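Local coordinates for PixA inclusion body protein (Burkholderia cenocepacia, PDB 4LZK) that is of unknown function but belongs to the PixA family of inclusion body proteins, with a fold consistent with a beta-sandwich that assembles with further copies of itself, at residues 74-86 / 142-154. Sequence-based numbering, arbitrary orientation.
Sequences LKLNVGDKVSLMG and VFQAFESVAKSAG
A150, V78 and M85 give up the most surface, at the two ends of an antiparallel strand pair. The A150 methyl points at the turn 77-80, its CB 3.7 Å from the carbonyl O of N77 and 4.0 Å from L76 CD2, while its backbone grips that turn twice: G79 N donates to A150 O, and A150 N to D80 O in a nearly straight bond (2.8 Å). V78 lies alongside the outgoing chain. With CG1 anti to the backbone N (chi1 172°), that methyl reaches A150 O and the K151 carbonyl carbon, and V78 CG2 packs on A153 N (3.8 Å). The type II turn is braced from within: N77 ND2 meets D80 OD2 on its syn lone pair, N77 N from above the carboxylate plane.

At the far end, selenomethionine M85 bends at its last torsion (66°), bringing CE obliquely to the F143 ring and 3.7 Å from F143 CB, while CG lies over A145 CB. Beyond it, one water bridges Q144 O and G86 N. Between the ends, V82 exchanges two backbone bonds with S148 and L84 two with F146, as hydrogen-bonded pairs. L84 and F146 lie on one face; S83 OG, 3.5 Å from A145 CB, lies on the other. Strand 81-88 runs between 19-26 and 142-149, with 115-120 next. A150 and V78 also touch A186 of strand 172-186, in the second sheet. There 72-76 pairs with 172-186, and the turn carries the chain across to 81-88, consistent with a beta-sandwich.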
ATOM      1  N   LEU C  74      -0.357   3.584  13.793  1.00 14.09           N
ATOM      2  CA  LEU C  74       0.266   4.892  13.997  1.00 14.76           C
ATOM      3  C   LEU C  74       1.570   4.718  14.768  1.00 15.19           C
ATOM      4  O   LEU C  74       1.646   3.945  15.722  1.00 15.63           O
ATOM      5  CB  LEU C  74      -0.647   5.777  14.821  1.00 16.08           C
ATOM      6  CG  LEU C  74      -0.242   7.191  15.068  1.00 17.63           C
ATOM      7  CD1 LEU C  74      -0.141   8.069  13.821  1.00 18.29           C
ATOM      8  CD2 LEU C  74      -1.201   7.833  16.103  1.00 18.03           C
ATOM      9  N   LYS C  75       2.588   5.412  14.333  1.00 15.60           N
ATOM     10  CA  LYS C  75       3.853   5.411  15.087  1.00 19.78           C
ATOM     11  C   LYS C  75       4.237   6.808  15.304  1.00 18.46           C
ATOM     12  O   LYS C  75       4.353   7.553  14.362  1.00 21.62           O
ATOM     13  CB  LYS C  75       4.953   4.707  14.338  1.00 24.18           C
ATOM     14  CG  LYS C  75       4.733   3.230  14.270  1.00 27.64           C
ATOM     15  CD  LYS C  75       5.460   2.673  13.111  1.00 35.93           C
ATOM     16  CE  LYS C  75       5.825   1.221  13.294  1.00 41.25           C
ATOM     17  NZ  LYS C  75       7.177   1.167  13.947  1.00 46.53           N
ATOM     18  N   LEU C  76       4.458   7.201  16.544  1.00 16.40           N
ATOM     19  CA  LEU C  76       4.793   8.583  16.784  1.00 16.88           C
ATOM     20  C   LEU C  76       5.820   8.750  17.958  1.00 16.59           C
ATOM     21  O   LEU C  76       6.361   7.775  18.431  1.00 15.88           O
ATOM     22  CB  LEU C  76       3.515   9.394  16.978  1.00 17.68           C
ATOM     23  CG  LEU C  76       2.781   9.410  18.338  1.00 21.61           C
ATOM     24  CD1 LEU C  76       1.314   9.878  18.203  1.00 24.42           C
ATOM     25  CD2 LEU C  76       2.805   8.160  19.111  1.00 23.42           C
ATOM     26  N   ASN C  77       6.102   9.971  18.337  1.00 18.82           N
ATOM     27  CA  ASN C  77       7.071  10.266  19.403  1.00 18.41           C
ATOM     28  C   ASN C  77       6.401  10.438  20.766  1.00 19.02           C
ATOM     29  O   ASN C  77       5.370  11.111  20.852  1.00 13.27           O
ATOM     30  CB  ASN C  77       7.914  11.509  19.068  1.00 20.78           C
ATOM     31  CG  ASN C  77       8.378  11.538  17.627  1.00 22.64           C
ATOM     32  OD1 ASN C  77       9.468  11.017  17.318  1.00 25.22           O
ATOM     33  ND2 ASN C  77       7.538  12.163  16.709  1.00 22.45           N
ATOM     34  N   VAL C  78       6.953   9.824  21.826  1.00 16.20           N
ATOM     35  CA  VAL C  78       6.541  10.244  23.153  1.00 17.42           C
ATOM     36  C   VAL C  78       6.547  11.781  23.242  1.00 15.35           C
ATOM     37  O   VAL C  78       7.525  12.435  22.872  1.00 15.77           O
ATOM     38  CB  VAL C  78       7.468   9.645  24.227  1.00 18.07           C
ATOM     39  CG1 VAL C  78       7.181  10.237  25.601  1.00 18.79           C
ATOM     40  CG2 VAL C  78       7.366   8.178  24.202  1.00 16.54           C
ATOM     41  N   GLY C  79       5.518  12.374  23.777  1.00 13.84           N
ATOM     42  CA  GLY C  79       5.372  13.806  23.742  1.00 13.49           C
ATOM     43  C   GLY C  79       4.318  14.337  22.773  1.00 13.98           C
ATOM     44  O   GLY C  79       3.742  15.373  23.021  1.00 12.05           O
ATOM     45  N   ASP C  80       4.092  13.640  21.653  1.00 14.75           N
ATOM     46  CA  ASP C  80       3.182  14.085  20.619  1.00 14.62           C
ATOM     47  C   ASP C  80       1.765  14.037  21.159  1.00 17.02           C
ATOM     48  O   ASP C  80       1.362  13.059  21.817  1.00 16.12           O
ATOM     49  CB  ASP C  80       3.304  13.215  19.366  1.00 14.83           C
ATOM     50  CG  ASP C  80       4.691  13.421  18.621  1.00 18.02           C
ATOM     51  OD1 ASP C  80       5.471  14.345  19.068  1.00 20.15           O
ATOM     52  OD2 ASP C  80       4.998  12.642  17.657  1.00 17.33           O
ATOM     53  N   LYS C  81       1.027  15.109  20.869  1.00 18.17           N
ATOM     54  CA  LYS C  81      -0.374  15.195  21.134  1.00 18.76           C
ATOM     55  C   LYS C  81      -1.193  14.589  19.980  1.00 15.32           C
ATOM     56  O   LYS C  81      -0.768  14.634  18.834  1.00 13.92           O
ATOM     57  CB  LYS C  81      -0.763  16.667  21.284  1.00 23.22           C
ATOM     58  CG  LYS C  81       0.190  17.366  22.261  1.00 34.03           C
ATOM     59  CD  LYS C  81      -0.347  18.669  22.868  1.00 40.03           C
ATOM     60  CE  LYS C  81       0.150  19.945  22.147  1.00 45.64           C
ATOM     61  NZ  LYS C  81      -0.754  21.108  22.441  1.00 48.66           N
ATOM     62  N   VAL C  82      -2.355  14.026  20.284  1.00 14.73           N
ATOM     63  CA  VAL C  82      -3.218  13.485  19.196  1.00 15.24           C
ATOM     64  C   VAL C  82      -4.629  14.004  19.413  1.00 13.33           C
ATOM     65  O   VAL C  82      -4.959  14.413  20.546  1.00 11.96           O
ATOM     66  CB  VAL C  82      -3.220  11.981  19.083  1.00 15.94           C
ATOM     67  CG1 VAL C  82      -1.849  11.451  18.710  1.00 17.11           C
ATOM     68  CG2 VAL C  82      -3.734  11.333  20.376  1.00 18.32           C
ATOM     69  N   SER C  83      -5.373  14.169  18.341  1.00 12.57           N
ATOM     70  CA  SER C  83      -6.735  14.662  18.452  1.00 13.41           C
ATOM     71  C   SER C  83      -7.512  13.863  17.436  1.00 13.95           C
ATOM     72  O   SER C  83      -7.182  13.905  16.239  1.00 12.18           O
ATOM     73  CB  SER C  83      -6.819  16.155  18.154  1.00 15.11           C
ATOM     74  OG  SER C  83      -8.220  16.581  18.208  1.00 15.65           O
ATOM     75  N   LEU C  84      -8.518  13.121  17.922  1.00 12.87           N
ATOM     76  CA  LEU C  84      -9.239  12.126  17.155  1.00 12.43           C
ATOM     77  C   LEU C  84     -10.677  12.600  16.952  1.00 11.63           C
ATOM     78  O   LEU C  84     -11.338  13.007  17.922  1.00 12.19           O
ATOM     79  CB  LEU C  84      -9.239  10.757  17.833  1.00 13.06           C
ATOM     80  CG  LEU C  84     -10.138   9.693  17.236  1.00 15.57           C
ATOM     81  CD1 LEU C  84      -9.552   9.244  15.857  1.00 16.79           C
ATOM     82  CD2 LEU C  84     -10.301   8.501  18.141  1.00 16.81           C
HETATM   83  N   MSE C  85     -11.122  12.526  15.715  1.00 10.84           N
HETATM   84  CA  MSE C  85     -12.523  12.794  15.330  1.00 12.39           C
HETATM   85  C   MSE C  85     -13.018  11.730  14.432  1.00 12.38           C
HETATM   86  O   MSE C  85     -12.225  11.017  13.824  1.00 12.66           O
HETATM   87  CB  MSE C  85     -12.650  14.171  14.632  1.00 12.83           C
HETATM   88  CG  MSE C  85     -12.036  15.263  15.430  1.00 15.73           C
HETATM   89 SE   MSE C  85     -12.274  17.079  14.659  0.66 18.82          SE
HETATM   90  CE  MSE C  85     -14.209  17.171  14.859  1.00 15.51           C
ATOM     91  N   GLY C  86     -14.368  11.595  14.326  1.00 12.66           N
ATOM     92  CA  GLY C  86     -14.950  10.547  13.512  1.00 11.55           C
ATOM     93  C   GLY C  86     -16.064  11.108  12.642  1.00 12.29           C
ATOM     94  O   GLY C  86     -16.789  12.014  13.047  1.00 12.13           O
ATOM     95  N   VAL C 142     -21.794  21.878  16.073  1.00 28.03           N
ATOM     96  CA  VAL C 142     -20.882  21.658  17.167  1.00 25.78           C
ATOM     97  C   VAL C 142     -20.155  20.356  16.889  1.00 23.41           C
ATOM     98  O   VAL C 142     -20.750  19.392  16.400  1.00 26.56           O
ATOM     99  CB  VAL C 142     -21.640  21.629  18.496  1.00 28.59           C
ATOM    100  CG1 VAL C 142     -20.669  21.483  19.646  1.00 29.60           C
ATOM    101  CG2 VAL C 142     -22.393  22.954  18.650  1.00 27.75           C
ATOM    102  N   PHE C 143     -18.866  20.324  17.170  1.00 20.74           N
ATOM    103  CA  PHE C 143     -18.065  19.112  16.962  1.00 18.62           C
ATOM    104  C   PHE C 143     -17.495  18.690  18.289  1.00 20.86           C
ATOM    105  O   PHE C 143     -17.367  19.502  19.242  1.00 18.70           O
ATOM    106  CB  PHE C 143     -16.860  19.423  16.053  1.00 19.01           C
ATOM    107  CG  PHE C 143     -17.198  19.821  14.671  1.00 19.88           C
ATOM    108  CD1 PHE C 143     -17.358  18.858  13.687  1.00 22.10           C
ATOM    109  CD2 PHE C 143     -17.398  21.146  14.342  1.00 20.80           C
ATOM    110  CE1 PHE C 143     -17.727  19.222  12.387  1.00 22.16           C
ATOM    111  CE2 PHE C 143     -17.725  21.523  13.020  1.00 24.74           C
ATOM    112  CZ  PHE C 143     -17.871  20.548  12.039  1.00 22.88           C
ATOM    113  N   GLN C 144     -17.052  17.428  18.358  1.00 20.52           N
ATOM    114  CA  GLN C 144     -16.322  16.957  19.471  1.00 18.99           C
ATOM    115  C   GLN C 144     -15.066  16.286  19.005  1.00 15.67           C
ATOM    116  O   GLN C 144     -15.116  15.565  18.034  1.00 15.64           O
ATOM    117  CB  GLN C 144     -17.143  15.902  20.147  1.00 23.67           C
ATOM    118  CG  GLN C 144     -16.898  15.710  21.557  1.00 29.57           C
ATOM    119  CD  GLN C 144     -18.192  15.416  22.245  1.00 33.42           C
ATOM    120  OE1 GLN C 144     -19.135  14.987  21.609  1.00 33.51           O
ATOM    121  NE2 GLN C 144     -18.250  15.668  23.534  1.00 32.62           N
ATOM    122  N   ALA C 145     -13.955  16.509  19.669  1.00 14.11           N
ATOM    123  CA  ALA C 145     -12.702  15.792  19.351  1.00 13.53           C
ATOM    124  C   ALA C 145     -12.239  15.130  20.637  1.00 15.03           C
ATOM    125  O   ALA C 145     -12.670  15.533  21.727  1.00 14.99           O
ATOM    126  CB  ALA C 145     -11.674  16.793  18.847  1.00 15.02           C
ATOM    127  N   PHE C 146     -11.406  14.111  20.558  1.00 14.54           N
ATOM    128  CA  PHE C 146     -10.954  13.342  21.714  1.00 14.18           C
ATOM    129  C   PHE C 146      -9.445  13.511  21.756  1.00 14.40           C
ATOM    130  O   PHE C 146      -8.754  13.116  20.802  1.00 12.65           O
ATOM    131  CB  PHE C 146     -11.429  11.922  21.559  1.00 14.00           C
ATOM    132  CG  PHE C 146     -12.937  11.783  21.781  1.00 14.41           C
ATOM    133  CD1 PHE C 146     -13.822  12.085  20.730  1.00 14.45           C
ATOM    134  CD2 PHE C 146     -13.451  11.403  22.965  1.00 17.90           C
ATOM    135  CE1 PHE C 146     -15.201  12.015  20.925  1.00 17.63           C
ATOM    136  CE2 PHE C 146     -14.844  11.287  23.161  1.00 16.31           C
ATOM    137  CZ  PHE C 146     -15.709  11.632  22.114  1.00 17.05           C
ATOM    138  N   GLU C 147      -8.925  14.223  22.735  1.00 14.41           N
ATOM    139  CA  GLU C 147      -7.496  14.590  22.714  1.00 16.03           C
ATOM    140  C   GLU C 147      -6.700  13.721  23.710  1.00 12.39           C
ATOM    141  O   GLU C 147      -7.186  13.394  24.809  1.00 14.02           O
ATOM    142  CB  GLU C 147      -7.317  16.044  23.088  1.00 18.66           C
ATOM    143  CG  GLU C 147      -7.994  17.019  22.111  1.00 23.39           C
ATOM    144  CD  GLU C 147      -7.799  18.525  22.502  1.00 26.89           C
ATOM    145  OE1 GLU C 147      -7.405  18.857  23.640  1.00 28.75           O
ATOM    146  OE2 GLU C 147      -8.089  19.403  21.663  1.00 31.34           O
ATOM    147  N   SER C 148      -5.485  13.396  23.376  1.00 13.96           N
ATOM    148  CA  SER C 148      -4.581  12.783  24.315  1.00 13.81           C
ATOM    149  C   SER C 148      -3.152  13.168  23.996  1.00 12.31           C
ATOM    150  O   SER C 148      -2.895  14.021  23.183  1.00 10.95           O
ATOM    151  CB  SER C 148      -4.797  11.281  24.269  1.00 15.03           C
ATOM    152  OG  SER C 148      -3.984  10.599  25.220  1.00 15.12           O
ATOM    153  N   VAL C 149      -2.185  12.508  24.655  1.00 12.76           N
ATOM    154  CA  VAL C 149      -0.787  12.746  24.398  1.00 13.40           C
ATOM    155  C   VAL C 149      -0.112  11.371  24.587  1.00 14.22           C
ATOM    156  O   VAL C 149      -0.565  10.557  25.399  1.00 13.66           O
ATOM    157  CB  VAL C 149      -0.189  13.832  25.364  1.00 14.65           C
ATOM    158  CG1 VAL C 149      -0.121  13.331  26.826  1.00 13.26           C
ATOM    159  CG2 VAL C 149       1.194  14.283  24.901  1.00 16.53           C
ATOM    160  N   ALA C 150       0.907  11.098  23.801  1.00 14.19           N
ATOM    161  CA  ALA C 150       1.714   9.903  24.018  1.00 15.79           C
ATOM    162  C   ALA C 150       2.615  10.153  25.224  1.00 15.00           C
ATOM    163  O   ALA C 150       3.356  11.133  25.214  1.00 16.35           O
ATOM    164  CB  ALA C 150       2.571   9.594  22.786  1.00 14.54           C
ATOM    165  N   LYS C 151       2.614   9.273  26.205  1.00 13.59           N
ATOM    166  CA  LYS C 151       3.411   9.527  27.401  1.00 16.17           C
ATOM    167  C   LYS C 151       4.276   8.371  27.818  1.00 17.18           C
ATOM    168  O   LYS C 151       5.083   8.538  28.740  1.00 16.66           O
ATOM    169  CB  LYS C 151       2.579   9.980  28.615  1.00 15.90           C
ATOM    170  CG  LYS C 151       1.328   9.212  28.844  1.00 19.19           C
ATOM    171  CD  LYS C 151       1.559   7.932  29.545  1.00 21.05           C
ATOM    172  CE  LYS C 151       0.248   7.382  30.145  1.00 21.29           C
ATOM    173  NZ  LYS C 151       0.645   6.074  30.775  1.00 16.89           N
ATOM    174  N   SER C 152       4.083   7.193  27.221  1.00 15.59           N
ATOM    175  CA  SER C 152       5.048   6.114  27.513  1.00 17.44           C
ATOM    176  C   SER C 152       5.428   5.404  26.222  1.00 17.43           C
ATOM    177  O   SER C 152       4.612   5.302  25.298  1.00 15.10           O
ATOM    178  CB  SER C 152       4.496   5.146  28.533  1.00 18.39           C
ATOM    179  OG  SER C 152       3.962   5.810  29.698  1.00 25.22           O
ATOM    180  N   ALA C 153       6.681   4.920  26.134  1.00 17.75           N
ATOM    181  CA  ALA C 153       7.118   4.199  24.951  1.00 18.12           C
ATOM    182  C   ALA C 153       6.504   2.831  24.928  1.00 19.67           C
ATOM    183  O   ALA C 153       6.230   2.262  25.997  1.00 20.06           O
ATOM    184  CB  ALA C 153       8.647   4.123  24.880  1.00 20.95           C
ATOM    185  N   GLY C 154       6.243   2.297  23.725  1.00 17.41           N
ATOM    186  CA  GLY C 154       5.699   0.986  23.580  1.00 16.70           C
ATOM    187  C   GLY C 154       4.537   0.942  22.584  1.00 15.74           C
ATOM    188  O   GLY C 154       4.338   1.888  21.814  1.00 14.71           O
TER
HETATM  189  O   HOH W   1     -15.574  13.811  16.064  1.00 27.22           O